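Long-range contacts in 11S globulin subunit beta (Cucurbita maxima, PDB 2EVX), which stores nitrogen and carbon in the pumpkin seed as an 11S globulin of the bicupin family, for use as a nutrient reserve: residues V63-H68 and H344-A349; P84-V89 and L322-G327; G352-Q357 and K387-R392. One frame throughout, in Å; residues are numbered along the deposited sequence.

Contact 1 of 3, residues V63-H68 and H344-A349; sequences VNMIRH and HSVMYA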
loop_
_atom_site.group_PDB
_atom_site.type_symbol
_atom_site.label_atom_id
_atom_site.label_comp_id
_atom_site.label_asym_id
_atom_site.label_seq_id
_atom_site.Cartn_x
_atom_site.Cartn_y
_atom_site.Cartn_z
ATOM N N VAL A 63 4.004 -11.578 -9.889
ATOM C CA VAL A 63 4.257 -12.940 -9.436
ATOM C C VAL A 63 5.423 -13.631 -10.157
ATOM O O VAL A 63 5.804 -13.251 -11.271
ATOM C CB VAL A 63 2.978 -13.819 -9.596
ATOM C CG1 VAL A 63 1.775 -13.104 -8.995
ATOM C CG2 VAL A 63 2.727 -14.117 -11.047
ATOM N N ASN A 64 5.984 -14.640 -9.495
ATOM C CA ASN A 64 7.080 -15.434 -10.034
ATOM C C ASN A 64 6.806 -16.879 -9.693
ATOM O O ASN A 64 6.269 -17.178 -8.634
ATOM C CB ASN A 64 8.401 -15.066 -9.389
ATOM C CG ASN A 64 8.776 -13.637 -9.609
ATOM O OD1 ASN A 64 8.130 -12.723 -9.081
ATOM N ND2 ASN A 64 9.833 -13.422 -10.391
ATOM N N MET A 65 7.184 -17.781 -10.583
ATOM C CA MET A 65 6.990 -19.199 -10.330
ATOM C C MET A 65 8.308 -19.928 -10.487
ATOM O O MET A 65 9.083 -19.665 -11.405
ATOM C CB MET A 65 5.953 -19.789 -11.286
ATOM C CG MET A 65 4.500 -19.481 -10.905
ATOM S SD MET A 65 4.000 -20.234 -9.332
ATOM C CE MET A 65 3.981 -21.911 -9.770
ATOM N N ILE A 66 8.571 -20.839 -9.562
ATOM C CA ILE A 66 9.787 -21.619 -9.600
ATOM C C ILE A 66 9.455 -23.031 -9.190
ATOM O O ILE A 66 8.577 -23.262 -8.365
ATOM C CB ILE A 66 10.828 -21.056 -8.652
ATOM C CG1 ILE A 66 11.250 -19.676 -9.144
ATOM C CG2 ILE A 66 12.019 -21.993 -8.571
ATOM C CD1 ILE A 66 11.813 -18.800 -8.072
ATOM N N ARG A 67 10.139 -23.975 -9.819
ATOM C CA ARG A 67 9.945 -25.371 -9.526
ATOM C C ARG A 67 11.300 -25.982 -9.310
ATOM O O ARG A 67 12.171 -25.948 -10.183
ATOM C CB ARG A 67 9.242 -26.090 -10.665
ATOM C CG ARG A 67 9.058 -27.573 -10.383
ATOM C CD ARG A 67 8.120 -28.199 -11.363
ATOM N NE ARG A 67 8.562 -27.980 -12.733
ATOM C CZ ARG A 67 7.757 -28.074 -13.784
ATOM N NH1 ARG A 67 8.228 -27.862 -15.008
ATOM N NH2 ARG A 67 6.470 -28.366 -13.606
ATOM N N HIS A 68 11.473 -26.519 -8.112
ATOM C CA HIS A 68 12.704 -27.159 -7.736
ATOM C C HIS A 68 12.471 -28.656 -7.756
ATOM O O HIS A 68 11.420 -29.143 -7.335
ATOM C CB HIS A 68 13.102 -26.721 -6.339
ATOM C CG HIS A 68 13.699 -25.352 -6.280
ATOM N ND1 HIS A 68 13.422 -24.464 -5.265
ATOM C CD2 HIS A 68 14.617 -24.748 -7.067
ATOM C CE1 HIS A 68 14.146 -23.372 -5.428
ATOM N NE2 HIS A 68 14.881 -23.519 -6.514
ATOM N N HIS A 344 -5.666 -12.211 -7.335
ATOM C CA HIS A 344 -5.372 -12.928 -8.555
ATOM C C HIS A 344 -5.332 -14.409 -8.148
ATOM O O HIS A 344 -5.417 -14.743 -6.962
ATOM C CB HIS A 344 -4.008 -12.500 -9.099
ATOM C CG HIS A 344 -3.880 -11.025 -9.331
ATOM N ND1 HIS A 344 -4.669 -10.339 -10.229
ATOM C CD2 HIS A 344 -3.043 -10.107 -8.789
ATOM C CE1 HIS A 344 -4.324 -9.064 -10.232
ATOM N NE2 HIS A 344 -3.339 -8.897 -9.367
ATOM N N SER A 345 -5.224 -15.297 -9.125
ATOM C CA SER A 345 -5.140 -16.717 -8.835
ATOM C C SER A 345 -4.145 -17.335 -9.779
ATOM O O SER A 345 -4.448 -17.585 -10.947
ATOM C CB SER A 345 -6.491 -17.403 -9.000
ATOM O OG SER A 345 -7.380 -17.011 -7.975
ATOM N N VAL A 346 -2.949 -17.570 -9.265
ATOM C CA VAL A 346 -1.888 -18.167 -10.051
ATOM C C VAL A 346 -2.002 -19.691 -9.927
ATOM O O VAL A 346 -1.461 -20.301 -9.006
ATOM C CB VAL A 346 -0.525 -17.668 -9.550
ATOM C CG1 VAL A 346 0.563 -18.040 -10.523
ATOM C CG2 VAL A 346 -0.580 -16.161 -9.363
ATOM N N MET A 347 -2.730 -20.287 -10.872
ATOM C CA MET A 347 -2.967 -21.732 -10.919
ATOM C C MET A 347 -1.845 -22.563 -11.547
ATOM O O MET A 347 -1.402 -22.292 -12.648
ATOM C CB MET A 347 -4.270 -22.014 -11.676
ATOM C CG MET A 347 -4.504 -23.485 -11.949
ATOM S SD MET A 347 -5.972 -23.819 -12.939
ATOM C CE MET A 347 -7.087 -24.319 -11.731
ATOM N N TYR A 348 -1.386 -23.578 -10.829
ATOM C CA TYR A 348 -0.345 -24.471 -11.330
ATOM C C TYR A 348 -0.951 -25.866 -11.356
ATOM O O TYR A 348 -1.409 -26.362 -10.327
ATOM C CB TYR A 348 0.879 -24.481 -10.415
ATOM C CG TYR A 348 1.842 -25.586 -10.765
ATOM C CD1 TYR A 348 2.766 -25.436 -11.796
ATOM C CD2 TYR A 348 1.796 -26.808 -10.098
ATOM C CE1 TYR A 348 3.621 -26.483 -12.156
ATOM C CE2 TYR A 348 2.645 -27.859 -10.448
ATOM C CZ TYR A 348 3.554 -27.691 -11.475
ATOM O OH TYR A 348 4.397 -28.726 -11.815
ATOM N N ALA A 349 -0.965 -26.493 -12.526
ATOM C CA ALA A 349 -1.533 -27.832 -12.644
ATOM C C ALA A 349 -0.526 -28.890 -12.193
ATOM O O ALA A 349 0.578 -28.986 -12.731
ATOM C CB ALA A 349 -1.979 -28.094 -14.083
#
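V63 and V346 meet through single methyls, V63 CG1 lying 3.9 Å from V346 CG2, and from there the interface runs along the two strands as a row of interlocking side chains. Strands 63-68 and 345-349 run nearly parallel, 15° apart, but their axes stay 9.7 Å from each other, so side chains alone bridge the gap. The two valines slide past one another in opposite directions, touching through those two methyls. The next bump is M65. Its CG, beside its own backbone N, meets V346 CG1 at 4.2 Å; the chain then bends at chi2 and chi3, which carries the CE methyl on to Y348 CB, 4.1 Å away, so one thioether chain fills the hollow between valine and tyrosine. F160 and I158 of strand 155-162, with V376, pack around the same side chains.

Y348 extends across toward R67, its CG anti to the backbone N. The arginine comes in at the ring edge that bears the hydroxyl, its guanidinium turned 77° from the ring plane. R67 NH2 donates to Y348 OH at 2.8 Å, with OH in the guanidinium plane; the N-H...O angle is 138°, so the bond is bent. E49 makes a salt bridge with R67 NE, so the guanidinium is held from two directions. The chemistry is thus graded: purely apolar packing joins the two cupin domains at the valine end, and a partly exposed arginine ends the row, its charge met by the E49 carboxylate while the tyrosine hydroxyl takes one N-H.

Contact 2 of 3, residues P84-V89 and L322-G327; sequences PKLIFV and LSAERG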
loop_
_atom_site.group_PDB
_atom_site.type_symbol
_atom_site.label_atom_id
_atom_site.label_comp_id
_atom_site.label_asym_id
_atom_site.label_seq_id
_atom_site.Cartn_x
_atom_site.Cartn_y
_atom_site.Cartn_z
ATOM N N PRO A 84 7.795 -12.382 -0.155
ATOM C CA PRO A 84 7.218 -13.528 0.557
ATOM C C PRO A 84 7.090 -14.697 -0.415
ATOM O O PRO A 84 6.908 -14.493 -1.617
ATOM C CB PRO A 84 5.841 -13.023 0.972
ATOM C CG PRO A 84 5.989 -11.552 0.985
ATOM C CD PRO A 84 6.848 -11.260 -0.196
ATOM N N LYS A 85 7.173 -15.912 0.101
ATOM C CA LYS A 85 7.032 -17.085 -0.742
ATOM C C LYS A 85 6.110 -18.124 -0.128
ATOM O O LYS A 85 5.986 -18.238 1.084
ATOM C CB LYS A 85 8.389 -17.739 -1.000
ATOM C CG LYS A 85 9.288 -17.004 -1.982
ATOM C CD LYS A 85 10.646 -17.684 -2.037
ATOM C CE LYS A 85 11.566 -17.048 -3.053
ATOM N NZ LYS A 85 12.878 -17.747 -3.044
ATOM N N LEU A 86 5.447 -18.872 -0.989
ATOM C CA LEU A 86 4.580 -19.945 -0.568
ATOM C C LEU A 86 5.185 -21.090 -1.373
ATOM O O LEU A 86 5.538 -20.908 -2.535
ATOM C CB LEU A 86 3.142 -19.657 -0.997
ATOM C CG LEU A 86 2.053 -19.664 0.083
ATOM C CD1 LEU A 86 2.440 -18.767 1.254
ATOM C CD2 LEU A 86 0.743 -19.202 -0.528
ATOM N N ILE A 87 5.349 -22.256 -0.759
ATOM C CA ILE A 87 5.943 -23.378 -1.472
ATOM C C ILE A 87 5.087 -24.619 -1.373
ATOM O O ILE A 87 4.759 -25.071 -0.278
ATOM C CB ILE A 87 7.336 -23.694 -0.924
ATOM C CG1 ILE A 87 8.272 -22.517 -1.199
ATOM C CG2 ILE A 87 7.865 -24.965 -1.542
ATOM C CD1 ILE A 87 9.636 -22.686 -0.606
ATOM N N PHE A 88 4.722 -25.177 -2.519
ATOM C CA PHE A 88 3.904 -26.369 -2.516
ATOM C C PHE A 88 4.709 -27.620 -2.810
ATOM O O PHE A 88 5.364 -27.722 -3.849
ATOM C CB PHE A 88 2.782 -26.254 -3.536
ATOM C CG PHE A 88 1.858 -27.422 -3.529
ATOM C CD1 PHE A 88 0.985 -27.624 -2.464
ATOM C CD2 PHE A 88 1.881 -28.346 -4.562
ATOM C CE1 PHE A 88 0.138 -28.747 -2.424
ATOM C CE2 PHE A 88 1.043 -29.469 -4.537
ATOM C CZ PHE A 88 0.168 -29.670 -3.461
ATOM N N VAL A 89 4.646 -28.572 -1.883
ATOM C CA VAL A 89 5.343 -29.843 -2.025
ATOM C C VAL A 89 4.478 -30.738 -2.901
ATOM O O VAL A 89 3.462 -31.267 -2.448
ATOM C CB VAL A 89 5.547 -30.527 -0.649
ATOM C CG1 VAL A 89 6.207 -31.885 -0.830
ATOM C CG2 VAL A 89 6.390 -29.637 0.259
ATOM N N LEU A 322 -0.750 -13.820 1.615
ATOM C CA LEU A 322 -0.848 -14.790 0.535
ATOM C C LEU A 322 -1.700 -15.924 1.071
ATOM O O LEU A 322 -1.899 -16.033 2.277
ATOM C CB LEU A 322 0.533 -15.334 0.172
ATOM C CG LEU A 322 1.585 -14.303 -0.219
ATOM C CD1 LEU A 322 2.912 -15.003 -0.428
ATOM C CD2 LEU A 322 1.144 -13.574 -1.478
ATOM N N SER A 323 -2.202 -16.765 0.179
ATOM C CA SER A 323 -3.011 -17.902 0.580
ATOM C C SER A 323 -3.077 -18.796 -0.633
ATOM O O SER A 323 -2.601 -18.413 -1.697
ATOM C CB SER A 323 -4.411 -17.452 0.982
ATOM O OG SER A 323 -5.063 -16.812 -0.092
ATOM N N ALA A 324 -3.660 -19.979 -0.486
ATOM C CA ALA A 324 -3.754 -20.894 -1.607
ATOM C C ALA A 324 -4.952 -21.829 -1.530
ATOM O O ALA A 324 -5.621 -21.926 -0.498
ATOM C CB ALA A 324 -2.479 -21.700 -1.711
ATOM N N GLU A 325 -5.219 -22.498 -2.649
ATOM C CA GLU A 325 -6.307 -23.459 -2.764
ATOM C C GLU A 325 -5.789 -24.659 -3.556
ATOM O O GLU A 325 -5.242 -24.496 -4.651
ATOM C CB GLU A 325 -7.501 -22.861 -3.510
ATOM C CG GLU A 325 -8.261 -21.774 -2.779
ATOM C CD GLU A 325 -9.436 -21.259 -3.595
ATOM O OE1 GLU A 325 -10.182 -20.374 -3.117
ATOM O OE2 GLU A 325 -9.613 -21.739 -4.728
ATOM N N ARG A 326 -5.946 -25.857 -2.997
ATOM C CA ARG A 326 -5.521 -27.078 -3.681
ATOM C C ARG A 326 -6.816 -27.714 -4.166
ATOM O O ARG A 326 -7.698 -28.024 -3.363
ATOM C CB ARG A 326 -4.778 -28.014 -2.719
ATOM C CG ARG A 326 -3.977 -29.124 -3.390
ATOM C CD ARG A 326 -4.860 -30.232 -3.965
ATOM N NE ARG A 326 -4.065 -31.360 -4.454
ATOM C CZ ARG A 326 -3.331 -31.342 -5.569
ATOM N NH1 ARG A 326 -2.630 -32.411 -5.932
ATOM N NH2 ARG A 326 -3.314 -30.262 -6.337
ATOM N N GLY A 327 -6.932 -27.887 -5.480
ATOM C CA GLY A 327 -8.146 -28.446 -6.046
ATOM C C GLY A 327 -8.000 -29.758 -6.778
ATOM O O GLY A 327 -6.946 -30.060 -7.341
#
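L86 and L322 make the largest part of this apolar contact, their branches sliding past each other in opposite directions. L86 puts both methyls against the other strand: CD1 lies beside CB and CD1 of L322, while CD2 is 3.9 Å from L322 CB and 4.2 Å from the methyl carbon CB of A324. L322, its CG beside its own backbone N (chi1 -56°) and its chain extended beyond, carries CD1 forward to P84 CB at 3.8 Å. The proline ring and the L86 isobutyl group thus flank the end of L322.

One backbone group joins this packing. L86 CD2 lies 3.6 Å from S323 O, a van der Waals approach of a methyl to a carbonyl oxygen. The serine hydroxyl is engaged elsewhere, with the carbonyl of N402.

The third kind of contact pairs an aromatic ring with the aliphatic part of an arginine. F88 CZ approaches R326 CG at 4.2 Å, and the same ring atom also lies over one face of the guanidinium. The two side chains cross at about a right angle, with ring and guanidinium planes 51° apart. At the polar end of the arginine, R326 NH2 is hydrogen-bonded to T350 OG1.

Strands 85-89 and 323-327 run 20° from parallel with axes 8.9 Å apart, each in its own antiparallel sheet. L86 and F88 pair through their backbones with F160 and I158 of strand 155-162. From strand 393-400 of the C-terminal cupin domain, F399 packs on both L86 and F88, and I397 on F88.

Contact 3 of 3, residues G352-Q357 and K387-R392; sequences GNARVQ and KRASDR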
loop_
_atom_site.group_PDB
_atom_site.type_symbol
_atom_site.label_atom_id
_atom_site.label_comp_id
_atom_site.label_asym_id
_atom_site.label_seq_id
_atom_site.Cartn_x
_atom_site.Cartn_y
_atom_site.Cartn_z
ATOM N N GLY A 352 -2.871 -34.251 -14.606
ATOM C CA GLY A 352 -3.907 -34.262 -15.617
ATOM C C GLY A 352 -3.948 -33.009 -16.468
ATOM O O GLY A 352 -2.916 -32.373 -16.718
ATOM N N ASN A 353 -5.146 -32.656 -16.927
ATOM C CA ASN A 353 -5.315 -31.469 -17.753
ATOM C C ASN A 353 -6.785 -31.097 -17.815
ATOM O O ASN A 353 -7.646 -31.882 -17.424
ATOM C CB ASN A 353 -4.776 -31.697 -19.172
ATOM C CG ASN A 353 -5.720 -32.515 -20.033
ATOM O OD1 ASN A 353 -5.744 -33.750 -19.965
ATOM N ND2 ASN A 353 -6.519 -31.825 -20.839
ATOM N N ALA A 354 -7.067 -29.892 -18.302
ATOM C CA ALA A 354 -8.440 -29.414 -18.392
ATOM C C ALA A 354 -8.607 -28.269 -19.397
ATOM O O ALA A 354 -7.634 -27.606 -19.784
ATOM C CB ALA A 354 -8.903 -28.955 -17.021
ATOM N N ARG A 355 -9.845 -28.043 -19.822
ATOM C CA ARG A 355 -10.117 -26.959 -20.737
ATOM C C ARG A 355 -10.576 -25.840 -19.820
ATOM O O ARG A 355 -11.486 -26.022 -19.007
ATOM C CB ARG A 355 -11.209 -27.341 -21.748
ATOM C CG ARG A 355 -11.326 -26.348 -22.920
ATOM C CD ARG A 355 -12.324 -26.802 -23.993
ATOM N NE ARG A 355 -12.681 -25.712 -24.906
ATOM C CZ ARG A 355 -13.762 -25.708 -25.687
ATOM N NH1 ARG A 355 -14.599 -26.740 -25.676
ATOM N NH2 ARG A 355 -14.029 -24.658 -26.458
ATOM N N VAL A 356 -9.921 -24.690 -19.936
ATOM C CA VAL A 356 -10.227 -23.534 -19.104
ATOM C C VAL A 356 -10.579 -22.304 -19.936
ATOM O O VAL A 356 -9.902 -22.010 -20.917
ATOM C CB VAL A 356 -9.018 -23.181 -18.215
ATOM C CG1 VAL A 356 -9.372 -22.049 -17.276
ATOM C CG2 VAL A 356 -8.563 -24.411 -17.441
ATOM N N GLN A 357 -11.632 -21.588 -19.545
ATOM C CA GLN A 357 -12.031 -20.379 -20.250
ATOM C C GLN A 357 -12.115 -19.175 -19.319
ATOM O O GLN A 357 -12.811 -19.208 -18.310
ATOM C CB GLN A 357 -13.392 -20.546 -20.924
ATOM C CG GLN A 357 -13.421 -21.469 -22.118
ATOM C CD GLN A 357 -14.542 -21.111 -23.087
ATOM O OE1 GLN A 357 -15.710 -21.027 -22.707
ATOM N NE2 GLN A 357 -14.184 -20.890 -24.348
ATOM N N LYS A 387 -13.859 -24.107 -15.496
ATOM C CA LYS A 387 -12.909 -25.185 -15.706
ATOM C C LYS A 387 -13.574 -26.535 -15.864
ATOM O O LYS A 387 -14.566 -26.843 -15.201
ATOM C CB LYS A 387 -11.892 -25.226 -14.562
ATOM C CG LYS A 387 -10.826 -24.143 -14.673
ATOM C CD LYS A 387 -9.853 -24.129 -13.491
ATOM C CE LYS A 387 -10.429 -23.410 -12.274
ATOM N NZ LYS A 387 -9.381 -23.139 -11.250
ATOM N N ARG A 388 -13.018 -27.334 -16.762
ATOM C CA ARG A 388 -13.531 -28.661 -17.023
ATOM C C ARG A 388 -12.382 -29.619 -17.263
ATOM O O ARG A 388 -11.619 -29.465 -18.216
ATOM C CB ARG A 388 -14.456 -28.640 -18.231
ATOM C CG ARG A 388 -14.303 -29.837 -19.142
ATOM C CD ARG A 388 -15.612 -30.134 -19.796
ATOM N NE ARG A 388 -16.557 -30.646 -18.815
ATOM C CZ ARG A 388 -17.873 -30.648 -18.983
ATOM N NH1 ARG A 388 -18.393 -30.151 -20.099
ATOM N NH2 ARG A 388 -18.664 -31.162 -18.045
ATOM N N ALA A 389 -12.269 -30.615 -16.392
ATOM C CA ALA A 389 -11.205 -31.602 -16.493
ATOM C C ALA A 389 -11.375 -32.535 -17.690
ATOM O O ALA A 389 -12.487 -32.770 -18.168
ATOM C CB ALA A 389 -11.138 -32.414 -15.209
ATOM N N SER A 390 -10.251 -33.053 -18.172
ATOM C CA SER A 390 -10.244 -33.985 -19.290
ATOM C C SER A 390 -10.754 -35.312 -18.737
ATOM O O SER A 390 -11.257 -35.363 -17.611
ATOM C CB SER A 390 -8.817 -34.155 -19.825
ATOM O OG SER A 390 -7.967 -34.769 -18.866
ATOM N N ASP A 391 -10.630 -36.381 -19.521
ATOM C CA ASP A 391 -11.067 -37.699 -19.065
ATOM C C ASP A 391 -10.135 -38.159 -17.955
ATOM O O ASP A 391 -10.517 -38.945 -17.095
ATOM C CB ASP A 391 -11.011 -38.722 -20.200
ATOM C CG ASP A 391 -11.783 -38.283 -21.413
ATOM O OD1 ASP A 391 -12.859 -37.671 -21.226
ATOM O OD2 ASP A 391 -11.317 -38.558 -22.547
ATOM N N ARG A 392 -8.910 -37.653 -17.986
ATOM C CA ARG A 392 -7.892 -38.006 -17.010
ATOM C C ARG A 392 -8.031 -37.246 -15.692
ATOM O O ARG A 392 -7.298 -37.503 -14.742
ATOM C CB ARG A 392 -6.511 -37.733 -17.606
ATOM C CG ARG A 392 -6.178 -38.569 -18.837
ATOM C CD ARG A 392 -5.211 -37.829 -19.757
ATOM N NE ARG A 392 -4.091 -37.246 -19.022
ATOM C CZ ARG A 392 -3.207 -37.948 -18.315
ATOM N NH1 ARG A 392 -2.219 -37.324 -17.677
ATOM N NH2 ARG A 392 -3.305 -39.274 -18.246
#
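N353 turns its amide between its own backbone N and carbonyl carbon (chi1 78°), and S390 holds its OG in the same kind of position (chi1 65°); together these rotations bring S390 OG within bonding distance of N353 OD1. S390 OG donates to N353 OD1 at 2.7 Å, arriving above the amide carbonyl plane, 58° out of it. The hydroxyl also accepts from R392 N at 3.2 Å, which closes an ST turn. Along the backbone, S390 N reaches N353 O at 3.0 Å through a fairly straight bond. The serine therefore grips the asparagine through both backbone and side chain just where the chain bends away at D391 and R392.

Strands 353-357 and 387-390 are antiparallel neighbours in the curled sheet of the C-terminal cupin domain, the jelly-roll-like barrel of this family. R355 and R388 form the hydrogen-bonded pair, with R355 N to R388 O at 2.8 Å and R388 N to R355 O at 3.0 Å. Their side chains leave on the same face, where F217 of a neighbouring subunit packs against both.

A354 with A389 and V356 with K387 are non-hydrogen-bonded pairs on the other face. The two alanines leave a low surface, on which F394 packs. V356 and K387 lie side by side, pointing the same way: K387 CG rests against both valine methyls, at 3.6 Å from V356 CG2. K387 belongs with R447 to the magnesium site, its side chain about 3 Å from the bound magnesium ion at the nearest atoms, and W396 makes a cation-pi contact with the same lysine.

Contacts 1 and 2 lie side by side near the centre of the folded chain, their centres 9 Å apart, and both join the sheet holding strands 63-70, 155-162 and 85-91 to the sheet holding strands 323-329, 393-400 and 345-350. Together they pack the N-terminal cupin domain against the C-terminal one, as expected for a bicupin. Along the sequence the segments of contact 2 fall between those of contact 1. Contact 3 comes later, wholly within the C-terminal domain and in its other sheet, its centre 18 Å from that of contact 1 and 21 Å from that of contact 2. Strand 345-350 leads directly into 353-359, and contacts 1 and 3 both reach a neighbouring subunit.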